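Local structure of 4-alpha-glucanotransferase (Aquifex aeolicus, 1TZ7) at residues Leu28-Leu33 with Ser59-Leu64; Asn67-Glu72 with Ala85-Leu90; Leu116-Tyr121 with Asn478-Ile483; Leu406-Gly411 with Asn465-Asn470. The protein is an amylomaltase, or D-enzyme, of the 4-alpha-glucanotransferase family, with a catalytic domain built round a parallel beta/alpha barrel. All blocks are in the same frame, centred on the assembly; numbering follows the deposited sequence.

Contact 1: residues Leu28-Leu33 with Ser59-Leu64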
# COMPACT_ATOMS: atom_id res chain seq x y z
N LEU A 28 -4.15 9.22 -0.07
CA LEU A 28 -5.53 8.79 0.09
C LEU A 28 -5.72 7.40 -0.50
O LEU A 28 -5.57 7.21 -1.70
CB LEU A 28 -6.49 9.78 -0.60
CG LEU A 28 -7.97 9.42 -0.53
CD1 LEU A 28 -8.51 9.63 0.88
CD2 LEU A 28 -8.77 10.23 -1.54
N HIS A 29 -6.05 6.44 0.34
CA HIS A 29 -6.30 5.08 -0.12
C HIS A 29 -7.65 4.99 -0.80
O HIS A 29 -8.59 5.72 -0.46
CB HIS A 29 -6.25 4.12 1.06
CG HIS A 29 -6.19 2.67 0.67
ND1 HIS A 29 -5.25 2.17 -0.20
CD2 HIS A 29 -6.95 1.62 1.07
CE1 HIS A 29 -5.43 0.86 -0.33
NE2 HIS A 29 -6.45 0.51 0.43
N VAL A 30 -7.75 4.08 -1.76
CA VAL A 30 -8.97 3.91 -2.54
C VAL A 30 -10.20 3.69 -1.64
O VAL A 30 -11.27 4.18 -1.93
CB VAL A 30 -8.83 2.73 -3.55
CG1 VAL A 30 -10.13 2.51 -4.30
CG2 VAL A 30 -7.68 3.01 -4.55
N THR A 31 -10.01 2.94 -0.54
CA THR A 31 -11.13 2.60 0.35
C THR A 31 -11.77 3.84 0.96
O THR A 31 -12.95 3.84 1.28
CB THR A 31 -10.67 1.65 1.49
OG1 THR A 31 -9.60 2.26 2.23
CG2 THR A 31 -10.07 0.36 0.93
N SER A 32 -10.97 4.89 1.13
CA SER A 32 -11.41 6.11 1.81
C SER A 32 -12.28 7.01 0.92
O SER A 32 -12.92 7.94 1.41
CB SER A 32 -10.21 6.90 2.33
OG SER A 32 -9.46 6.14 3.26
N LEU A 33 -12.31 6.72 -0.38
CA LEU A 33 -13.20 7.43 -1.32
C LEU A 33 -14.66 7.27 -0.88
O LEU A 33 -15.05 6.21 -0.40
CB LEU A 33 -13.05 6.86 -2.74
CG LEU A 33 -12.11 7.51 -3.79
CD1 LEU A 33 -11.44 8.81 -3.42
CD2 LEU A 33 -11.18 6.52 -4.50
N SER A 59 0.12 16.97 -8.47
CA SER A 59 0.71 16.09 -9.49
C SER A 59 0.89 14.65 -8.99
O SER A 59 1.30 13.78 -9.75
CB SER A 59 2.07 16.62 -9.91
OG SER A 59 1.98 17.93 -10.43
N LEU A 60 0.59 14.40 -7.72
CA LEU A 60 0.86 13.09 -7.11
C LEU A 60 -0.34 12.57 -6.34
O LEU A 60 -1.03 13.32 -5.67
CB LEU A 60 2.07 13.17 -6.18
CG LEU A 60 3.40 13.58 -6.80
CD1 LEU A 60 4.40 13.94 -5.72
CD2 LEU A 60 3.94 12.48 -7.69
N TRP A 61 -0.57 11.27 -6.45
CA TRP A 61 -1.56 10.58 -5.65
C TRP A 61 -0.92 9.33 -5.05
O TRP A 61 -0.46 8.45 -5.77
CB TRP A 61 -2.75 10.18 -6.52
CG TRP A 61 -3.79 9.38 -5.81
CD1 TRP A 61 -4.07 9.39 -4.47
CD2 TRP A 61 -4.69 8.43 -6.39
NE1 TRP A 61 -5.10 8.52 -4.19
CE2 TRP A 61 -5.50 7.91 -5.35
CE3 TRP A 61 -4.91 7.97 -7.70
CZ2 TRP A 61 -6.49 6.96 -5.58
CZ3 TRP A 61 -5.90 7.02 -7.92
CH2 TRP A 61 -6.68 6.53 -6.86
N GLN A 62 -0.89 9.25 -3.72
CA GLN A 62 -0.36 8.06 -3.05
C GLN A 62 -1.47 7.19 -2.49
O GLN A 62 -2.33 7.67 -1.75
CB GLN A 62 0.63 8.44 -1.94
CG GLN A 62 1.37 7.21 -1.36
CD GLN A 62 2.54 7.58 -0.46
OE1 GLN A 62 2.79 6.91 0.54
NE2 GLN A 62 3.26 8.63 -0.81
N VAL A 63 -1.43 5.92 -2.84
CA VAL A 63 -2.35 4.94 -2.32
C VAL A 63 -1.60 3.93 -1.47
O VAL A 63 -0.37 3.88 -1.50
CB VAL A 63 -3.09 4.19 -3.47
CG1 VAL A 63 -4.06 5.12 -4.19
CG2 VAL A 63 -2.09 3.58 -4.46
N LEU A 64 -2.34 3.13 -0.72
CA LEU A 64 -1.76 1.97 -0.03
C LEU A 64 -1.81 0.76 -0.98
O LEU A 64 -2.35 0.86 -2.08
CB LEU A 64 -2.53 1.68 1.27
CG LEU A 64 -2.88 2.92 2.12
CD1 LEU A 64 -3.76 2.54 3.29
CD2 LEU A 64 -1.62 3.63 2.60
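In this buried contact H29 and L64 pack closely, L64 CB lying 3.1 Å from H29 ND1. The leucine side chain crosses the imidazole at about a right angle and lays CD1 over one face, 3.9 Å from the ring centroid, as a CH-pi contact. The backbone N of L64 donates to H29 ND1 over 3.1 Å; the bond is bent (138°) and reaches the imidazole tilted from its plane. Histidine suits the place, offering a flat face and a ring nitrogen. Next door L28 N donates to Q62 O at 2.9 Å. The L28 carbonyl is taken up by the indole of W61: NE1 lies 2.9 Å from L28 O, in the carbonyl plane and on a lone pair, so the single N-H of an otherwise apolar indole satisfies a buried carbonyl sitting somewhat out of the ring plane. The looser side is V30, whose CG2 touches W61 CZ2 at 4.3 Å and V63 CG1 at 4.2 Å. The end of Q62 leads away, to the hydroxyl of Y400. Strands 23-27 and 60-62 are parallel neighbours linked through helix 44-56, a beta-alpha-beta crossover whose strand ends meet here, as in a beta/alpha barrel.

Contact 2: residues Asn67-Glu72 with Ala85-Leu90; sequences NPTSLE and AGNYVL
T69 and N87 set their side chains at about a right angle, and the asparagine amide serves the threonine with both its ends. N87 ND2 donates to T69 OG1 at 3.0 Å, with the hydroxyl lying 27° out of the amide plane, while N87 OD1 receives a weak bond from T69 N at 3.4 Å. Asparagine suits this place because one short, flat group carries a donor and an acceptor side by side. Its CG stands anti to the backbone N (chi1 -165°), carrying the amide across to T69, and CB rests against N67 O on the way. The threonine hydroxyl has a second partner in the hydroxyl of Y121, on helix 117-133.

The second amide bond is made from the other segment: N67 ND2 donates to A85 O at 3.1 Å, a straight bond (162°) lying in the carbonyl plane and close to the plane of its own amide. The same carbonyl oxygen is approached by N67 CA at 3.4 Å in a CA-H...O contact. Between the two amides, P68 turns CD of its ring to a small residue, 3.9 Å from A85 CB, and Y155 of helix 149-165 packs against both. Side-chain amides thus tie together two parts of the long irregular connection that leads from barrel strand 60-62 to helix 94-98.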
# COMPACT_ATOMS: atom_id res chain seq x y z
N ASN A 67 -3.54 -4.94 -2.78
CA ASN A 67 -3.64 -6.40 -2.67
C ASN A 67 -4.90 -6.82 -1.90
O ASN A 67 -5.41 -6.06 -1.07
CB ASN A 67 -2.39 -6.97 -1.98
CG ASN A 67 -1.11 -6.63 -2.72
OD1 ASN A 67 -0.07 -6.42 -2.10
ND2 ASN A 67 -1.17 -6.57 -4.06
N PRO A 68 -5.41 -8.02 -2.17
CA PRO A 68 -6.63 -8.51 -1.52
C PRO A 68 -6.51 -8.55 0.00
O PRO A 68 -5.49 -8.99 0.53
CB PRO A 68 -6.81 -9.93 -2.09
CG PRO A 68 -5.51 -10.26 -2.76
CD PRO A 68 -4.85 -9.00 -3.12
N THR A 69 -7.54 -8.08 0.69
CA THR A 69 -7.55 -8.06 2.15
C THR A 69 -8.57 -9.04 2.69
O THR A 69 -9.40 -9.55 1.95
CB THR A 69 -7.88 -6.64 2.66
OG1 THR A 69 -9.11 -6.19 2.09
CG2 THR A 69 -6.85 -5.63 2.18
N SER A 70 -8.49 -9.32 3.98
CA SER A 70 -9.40 -10.25 4.62
C SER A 70 -9.73 -9.80 6.04
O SER A 70 -8.94 -9.10 6.68
CB SER A 70 -8.78 -11.66 4.65
OG SER A 70 -7.77 -11.76 5.64
N LEU A 71 -10.89 -10.22 6.53
CA LEU A 71 -11.29 -9.99 7.93
C LEU A 71 -10.22 -10.53 8.90
O LEU A 71 -9.93 -9.92 9.93
CB LEU A 71 -12.63 -10.69 8.22
CG LEU A 71 -13.93 -9.86 8.32
CD1 LEU A 71 -13.74 -8.43 7.88
CD2 LEU A 71 -15.03 -10.52 7.50
N GLU A 72 -9.65 -11.68 8.54
CA GLU A 72 -8.73 -12.41 9.43
C GLU A 72 -7.50 -11.56 9.77
O GLU A 72 -6.99 -11.61 10.88
CB GLU A 72 -8.27 -13.72 8.77
CG GLU A 72 -9.29 -14.85 8.83
CD GLU A 72 -10.55 -14.56 8.04
OE1 GLU A 72 -10.43 -14.15 6.86
OE2 GLU A 72 -11.66 -14.76 8.59
N ALA A 85 -2.07 -9.63 -6.87
CA ALA A 85 -3.49 -9.51 -7.21
C ALA A 85 -4.07 -8.17 -6.73
O ALA A 85 -3.49 -7.50 -5.88
CB ALA A 85 -4.27 -10.67 -6.61
N GLY A 86 -5.22 -7.80 -7.29
CA GLY A 86 -5.97 -6.66 -6.82
C GLY A 86 -7.11 -7.05 -5.88
O GLY A 86 -7.55 -8.20 -5.86
N ASN A 87 -7.57 -6.07 -5.11
CA ASN A 87 -8.57 -6.29 -4.06
C ASN A 87 -9.99 -6.08 -4.62
O ASN A 87 -10.34 -4.97 -5.02
CB ASN A 87 -8.30 -5.31 -2.91
CG ASN A 87 -9.03 -5.69 -1.63
OD1 ASN A 87 -9.69 -6.74 -1.55
ND2 ASN A 87 -8.91 -4.83 -0.62
N TYR A 88 -10.79 -7.15 -4.63
CA TYR A 88 -12.06 -7.14 -5.38
C TYR A 88 -13.11 -6.20 -4.77
O TYR A 88 -14.05 -5.78 -5.45
CB TYR A 88 -12.62 -8.57 -5.53
CG TYR A 88 -13.28 -9.15 -4.27
CD1 TYR A 88 -14.63 -8.92 -3.99
CD2 TYR A 88 -12.55 -9.95 -3.38
CE1 TYR A 88 -15.23 -9.46 -2.85
CE2 TYR A 88 -13.14 -10.49 -2.23
CZ TYR A 88 -14.48 -10.24 -1.98
OH TYR A 88 -15.07 -10.78 -0.85
N VAL A 89 -12.96 -5.85 -3.49
CA VAL A 89 -13.90 -4.94 -2.82
C VAL A 89 -13.73 -3.49 -3.29
O VAL A 89 -14.58 -2.64 -3.01
CB VAL A 89 -13.77 -5.00 -1.26
CG1 VAL A 89 -14.14 -6.37 -0.75
CG2 VAL A 89 -12.37 -4.61 -0.82
N LEU A 90 -12.64 -3.22 -4.01
CA LEU A 90 -12.40 -1.89 -4.58
C LEU A 90 -13.03 -1.74 -5.97
O LEU A 90 -12.94 -0.69 -6.59
CB LEU A 90 -10.90 -1.61 -4.68
CG LEU A 90 -10.09 -1.81 -3.40
CD1 LEU A 90 -8.62 -1.52 -3.66
CD2 LEU A 90 -10.62 -0.94 -2.28

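Contact 3: residues Leu116-Tyr121 with Asn478-Ile483; sequences LYEVVY and NWRWRI
Y117 and E118, in the first turn of helix 117-133, meet W479 and R480 in a polar, partly buried contact that joins the start of this helix to the loop between helices 457-460 and 491-500. On the inner side the phenol hydroxyl of Y117 donates to W479 O at 2.6 Å, approaching 26° out of the carbonyl plane. Tyrosine suits the site because its ring spans the distance to the loop and ends in a donor; OH also touches W479 CB at 3.5 Å.

R480 reaches back past this ring toward the helix. Its chain bends at chi3 (91°), which brings the guanidinium to the ring's edge: Y117 CD1 sits 4.0 Å above the centre of the guanidinium, and the two planes stand 81° apart. The tyrosine therefore gives its edge, not its face, with no stacked cation-pi arrangement. Farther out, E118 closes a salt bridge, OE1 lying 2.8 Å from R480 NH1. OE1 is met on its syn side and itself lies nearly in the guanidinium plane. Only one oxygen is so engaged, since OE2 remains 3.7 Å from R480 NH2.

NH1 is also bonded to the carbonyl of A115, so two acceptors grip one nitrogen. A guanidinium bonded through NH1 to both a carboxylate and a carbonyl probably helps keep E118 ionised, although that glutamate lies exposed and solvent should weaken the attraction.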
# COMPACT_ATOMS: atom_id res chain seq x y z
N LEU A 116 -17.26 -0.57 5.30
CA LEU A 116 -18.04 -1.69 5.80
C LEU A 116 -17.46 -3.01 5.26
O LEU A 116 -18.08 -3.68 4.43
CB LEU A 116 -19.51 -1.54 5.34
CG LEU A 116 -20.50 -0.69 6.17
CD1 LEU A 116 -19.93 0.03 7.39
CD2 LEU A 116 -21.43 0.18 5.33
N TYR A 117 -16.27 -3.36 5.74
CA TYR A 117 -15.50 -4.47 5.18
C TYR A 117 -16.31 -5.77 5.18
O TYR A 117 -16.47 -6.41 4.14
CB TYR A 117 -14.19 -4.66 5.94
CG TYR A 117 -13.11 -3.68 5.53
CD1 TYR A 117 -12.71 -2.66 6.37
CD2 TYR A 117 -12.51 -3.78 4.28
CE1 TYR A 117 -11.74 -1.76 6.00
CE2 TYR A 117 -11.53 -2.88 3.89
CZ TYR A 117 -11.15 -1.87 4.75
OH TYR A 117 -10.17 -0.98 4.36
N GLU A 118 -16.82 -6.15 6.35
CA GLU A 118 -17.60 -7.38 6.49
C GLU A 118 -18.66 -7.48 5.40
O GLU A 118 -18.79 -8.52 4.73
CB GLU A 118 -18.28 -7.44 7.87
CG GLU A 118 -17.33 -7.68 9.04
CD GLU A 118 -16.78 -6.39 9.62
OE1 GLU A 118 -17.01 -5.32 9.01
OE2 GLU A 118 -16.12 -6.44 10.68
N VAL A 119 -19.41 -6.39 5.20
CA VAL A 119 -20.56 -6.44 4.31
C VAL A 119 -20.17 -6.37 2.83
O VAL A 119 -20.84 -6.96 1.99
CB VAL A 119 -21.71 -5.38 4.67
CG1 VAL A 119 -21.46 -4.61 5.94
CG2 VAL A 119 -22.15 -4.54 3.48
N VAL A 120 -19.09 -5.66 2.51
CA VAL A 120 -18.68 -5.50 1.11
C VAL A 120 -17.95 -6.75 0.57
O VAL A 120 -18.02 -7.04 -0.61
CB VAL A 120 -17.79 -4.24 0.88
CG1 VAL A 120 -18.56 -2.98 1.29
CG2 VAL A 120 -16.48 -4.34 1.63
N TYR A 121 -17.26 -7.48 1.45
CA TYR A 121 -16.70 -8.79 1.08
C TYR A 121 -17.79 -9.68 0.53
O TYR A 121 -17.62 -10.32 -0.50
CB TYR A 121 -16.02 -9.47 2.28
CG TYR A 121 -14.67 -8.89 2.65
CD1 TYR A 121 -13.68 -8.70 1.69
CD2 TYR A 121 -14.38 -8.53 3.96
CE1 TYR A 121 -12.44 -8.17 2.03
CE2 TYR A 121 -13.15 -8.00 4.31
CZ TYR A 121 -12.18 -7.82 3.35
OH TYR A 121 -10.96 -7.29 3.71
N ASN A 478 -8.71 -0.99 12.12
CA ASN A 478 -7.94 -0.12 11.24
C ASN A 478 -8.45 -0.13 9.81
O ASN A 478 -9.26 -0.99 9.43
CB ASN A 478 -6.47 -0.55 11.27
CG ASN A 478 -5.90 -0.57 12.67
OD1 ASN A 478 -5.83 0.46 13.33
ND2 ASN A 478 -5.51 -1.75 13.13
N TRP A 479 -7.97 0.83 9.02
CA TRP A 479 -8.20 0.87 7.57
C TRP A 479 -9.64 1.18 7.22
O TRP A 479 -10.09 0.90 6.10
CB TRP A 479 -7.77 -0.46 6.92
CG TRP A 479 -6.51 -1.01 7.49
CD1 TRP A 479 -6.38 -2.11 8.29
CD2 TRP A 479 -5.19 -0.50 7.30
NE1 TRP A 479 -5.06 -2.31 8.61
CE2 TRP A 479 -4.31 -1.33 8.03
CE3 TRP A 479 -4.65 0.59 6.60
CZ2 TRP A 479 -2.93 -1.11 8.06
CZ3 TRP A 479 -3.29 0.80 6.64
CH2 TRP A 479 -2.44 -0.05 7.37
N ARG A 480 -10.36 1.77 8.16
CA ARG A 480 -11.79 1.95 8.02
C ARG A 480 -12.18 3.40 7.64
O ARG A 480 -13.28 3.63 7.17
CB ARG A 480 -12.50 1.52 9.31
CG ARG A 480 -12.21 0.04 9.72
CD ARG A 480 -13.24 -0.58 10.66
NE ARG A 480 -14.26 -1.24 9.94
CZ ARG A 480 -14.58 -2.54 9.95
NH1 ARG A 480 -15.62 -2.87 9.24
NH2 ARG A 480 -13.88 -3.51 10.56
N TRP A 481 -11.28 4.36 7.84
CA TRP A 481 -11.65 5.77 7.65
C TRP A 481 -12.04 6.06 6.22
O TRP A 481 -11.36 5.63 5.29
CB TRP A 481 -10.53 6.72 8.06
CG TRP A 481 -10.91 8.16 7.77
CD1 TRP A 481 -11.77 8.94 8.49
CD2 TRP A 481 -10.47 8.96 6.67
NE1 TRP A 481 -11.88 10.18 7.91
CE2 TRP A 481 -11.09 10.23 6.79
CE3 TRP A 481 -9.60 8.75 5.59
CZ2 TRP A 481 -10.88 11.26 5.88
CZ3 TRP A 481 -9.39 9.79 4.69
CH2 TRP A 481 -10.03 11.02 4.84
N ARG A 482 -13.12 6.80 6.05
CA ARG A 482 -13.53 7.29 4.73
C ARG A 482 -13.87 8.77 4.79
O ARG A 482 -14.30 9.28 5.83
CB ARG A 482 -14.75 6.51 4.23
CG ARG A 482 -14.52 5.02 4.08
CD ARG A 482 -15.29 4.39 2.92
NE ARG A 482 -16.73 4.43 3.13
CZ ARG A 482 -17.63 4.54 2.15
NH1 ARG A 482 -18.92 4.56 2.45
NH2 ARG A 482 -17.25 4.63 0.88
N ILE A 483 -13.70 9.44 3.67
CA ILE A 483 -14.24 10.78 3.47
C ILE A 483 -15.75 10.74 3.62
O ILE A 483 -16.42 9.90 3.01
CB ILE A 483 -13.85 11.31 2.06
CG1 ILE A 483 -12.34 11.48 1.95
CG2 ILE A 483 -14.56 12.63 1.77
CD1 ILE A 483 -11.83 11.51 0.50

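Contact 4: residues Leu406-Gly411 with Asn465-Asn470; sequences LPPIRG and NEARMN
P407 and R468 lie side by side and point the same way, the proline ring against the flat end of the arginine. P407 CD sits 3.5 Å above the guanidinium plane, over its centre, so one face of the charged group is covered by aliphatic carbon. Closer to the backbone, R468 CG rests 3.5 Å from L406 O. P408 continues the packing, with P408 CD 3.9 Å from R468 CA and P408 CG 4.4 Å from A467 CB; prolines suit this turn because their restrained phi and compact rings hold CH2 groups against the arginine and alanine. At the far end G411 and N465 bring their CA atoms within 4.4 Å, an approach suited to a residue without a side chain.

Both segments follow neighbouring strands of the beta/alpha barrel: L406-G411 comes after strand 397-400 and leads into helix 409-414, with P408 at its N-cap position, while N465-N470 comes after strand 452-456 and the short helix 457-460.

The guanidinium is held in place from further out. R468 runs extended from CG to NE, and NE donates to N470 O at 2.9 Å, from above the carbonyl plane rather than on a lone pair. NH2 donates to the D405 carbonyl, Y471 adds a cation-pi contact, and the D405 carboxylate in turn takes N470 ND2. A water bridges the backbones beside L406: it accepts from M469 N at 3.1 Å and lies 2.7 Å from L406 O.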
# COMPACT_ATOMS: atom_id res chain seq x y z
N LEU A 406 -0.03 7.03 11.37
CA LEU A 406 0.06 8.10 12.36
C LEU A 406 -1.30 8.72 12.56
O LEU A 406 -2.16 8.64 11.68
CB LEU A 406 1.03 9.17 11.89
CG LEU A 406 2.51 9.04 12.29
CD1 LEU A 406 2.95 7.60 12.37
CD2 LEU A 406 3.37 9.82 11.32
N PRO A 407 -1.51 9.36 13.70
CA PRO A 407 -2.66 10.24 13.86
C PRO A 407 -2.54 11.42 12.91
O PRO A 407 -1.43 11.86 12.64
CB PRO A 407 -2.57 10.70 15.33
CG PRO A 407 -1.19 10.36 15.79
CD PRO A 407 -0.65 9.33 14.89
N PRO A 408 -3.65 11.90 12.37
CA PRO A 408 -3.64 13.14 11.60
C PRO A 408 -3.11 14.28 12.46
O PRO A 408 -3.23 14.23 13.69
CB PRO A 408 -5.12 13.36 11.24
CG PRO A 408 -5.73 12.00 11.32
CD PRO A 408 -5.00 11.30 12.43
N ILE A 409 -2.51 15.28 11.82
CA ILE A 409 -1.82 16.37 12.53
C ILE A 409 -2.66 16.96 13.67
O ILE A 409 -2.13 17.26 14.74
CB ILE A 409 -1.42 17.48 11.52
CG1 ILE A 409 -0.21 17.03 10.69
CG2 ILE A 409 -1.11 18.80 12.26
CD1 ILE A 409 1.05 16.73 11.53
N ARG A 410 -3.96 17.14 13.44
CA ARG A 410 -4.82 17.81 14.42
C ARG A 410 -4.98 16.96 15.69
O ARG A 410 -5.03 17.49 16.79
CB ARG A 410 -6.19 18.12 13.82
CG ARG A 410 -7.11 18.97 14.74
CD ARG A 410 -8.38 19.46 14.06
NE ARG A 410 -9.10 20.44 14.87
CZ ARG A 410 -10.22 21.06 14.49
NH1 ARG A 410 -10.76 20.80 13.31
NH2 ARG A 410 -10.80 21.93 15.30
N GLY A 411 -5.07 15.64 15.52
CA GLY A 411 -5.18 14.72 16.64
C GLY A 411 -3.85 14.51 17.35
O GLY A 411 -3.79 14.34 18.56
N ASN A 465 -8.08 12.59 15.80
CA ASN A 465 -7.69 11.20 16.05
C ASN A 465 -8.73 10.19 15.57
O ASN A 465 -8.40 9.04 15.29
CB ASN A 465 -7.44 10.99 17.55
CG ASN A 465 -6.19 11.69 18.04
OD1 ASN A 465 -6.24 12.52 18.95
ND2 ASN A 465 -5.06 11.36 17.44
N GLU A 466 -9.99 10.63 15.47
CA GLU A 466 -11.07 9.76 15.02
C GLU A 466 -10.88 9.31 13.55
O GLU A 466 -11.42 8.28 13.14
CB GLU A 466 -12.44 10.47 15.19
CG GLU A 466 -12.83 11.41 14.05
CD GLU A 466 -12.18 12.78 14.14
OE1 GLU A 466 -12.50 13.65 13.30
OE2 GLU A 466 -11.34 13.00 15.04
N ALA A 467 -10.12 10.08 12.78
CA ALA A 467 -9.91 9.80 11.36
C ALA A 467 -8.57 9.09 11.09
O ALA A 467 -8.13 9.01 9.95
CB ALA A 467 -9.99 11.09 10.55
N ARG A 468 -7.94 8.59 12.15
CA ARG A 468 -6.69 7.85 12.01
C ARG A 468 -6.92 6.56 11.21
O ARG A 468 -7.83 5.78 11.51
CB ARG A 468 -6.13 7.51 13.39
CG ARG A 468 -4.74 6.90 13.34
CD ARG A 468 -4.08 6.75 14.72
NE ARG A 468 -2.77 6.13 14.62
CZ ARG A 468 -1.88 6.08 15.60
NH1 ARG A 468 -2.16 6.61 16.78
NH2 ARG A 468 -0.71 5.50 15.40
N MET A 469 -6.11 6.34 10.19
CA MET A 469 -6.26 5.20 9.32
C MET A 469 -5.81 3.91 10.02
O MET A 469 -6.56 2.94 10.08
CB MET A 469 -5.46 5.40 8.02
CG MET A 469 -5.79 4.40 6.93
SD MET A 469 -7.55 4.42 6.44
CE MET A 469 -7.42 3.79 4.74
N ASN A 470 -4.60 3.92 10.56
CA ASN A 470 -4.04 2.72 11.22
C ASN A 470 -3.28 3.04 12.50
O ASN A 470 -2.56 4.04 12.58
CB ASN A 470 -3.12 1.96 10.25
CG ASN A 470 -2.50 0.71 10.89
OD1 ASN A 470 -3.21 -0.16 11.38
ND2 ASN A 470 -1.17 0.64 10.88
O HOH W 1 -3.82 8.30 9.64

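Overall arrangement
Contacts 1, 3 and 4 touch one another through the loop residues 465-470 and 478-483. The CE of M469, from contact 4, touches H29, T31, S32 and L64 of contact 1, whose centre is about 16 Å from that of contact 4. Contact 4 is nested in the chain excursion closed by contact 3, and M469 O accepts from W479 N at 2.8 Å. S32 in turn binds I483 and W481 of contact 3. Contact 2, centred about 11 Å from contact 3, joins it through Y121, and reaches contact 1 where L90 packs on T31. Contacts 2 and 4 do not touch; their nearest atoms are about 9 Å apart. In beta/alpha barrels, loops following the strands commonly surround the active site.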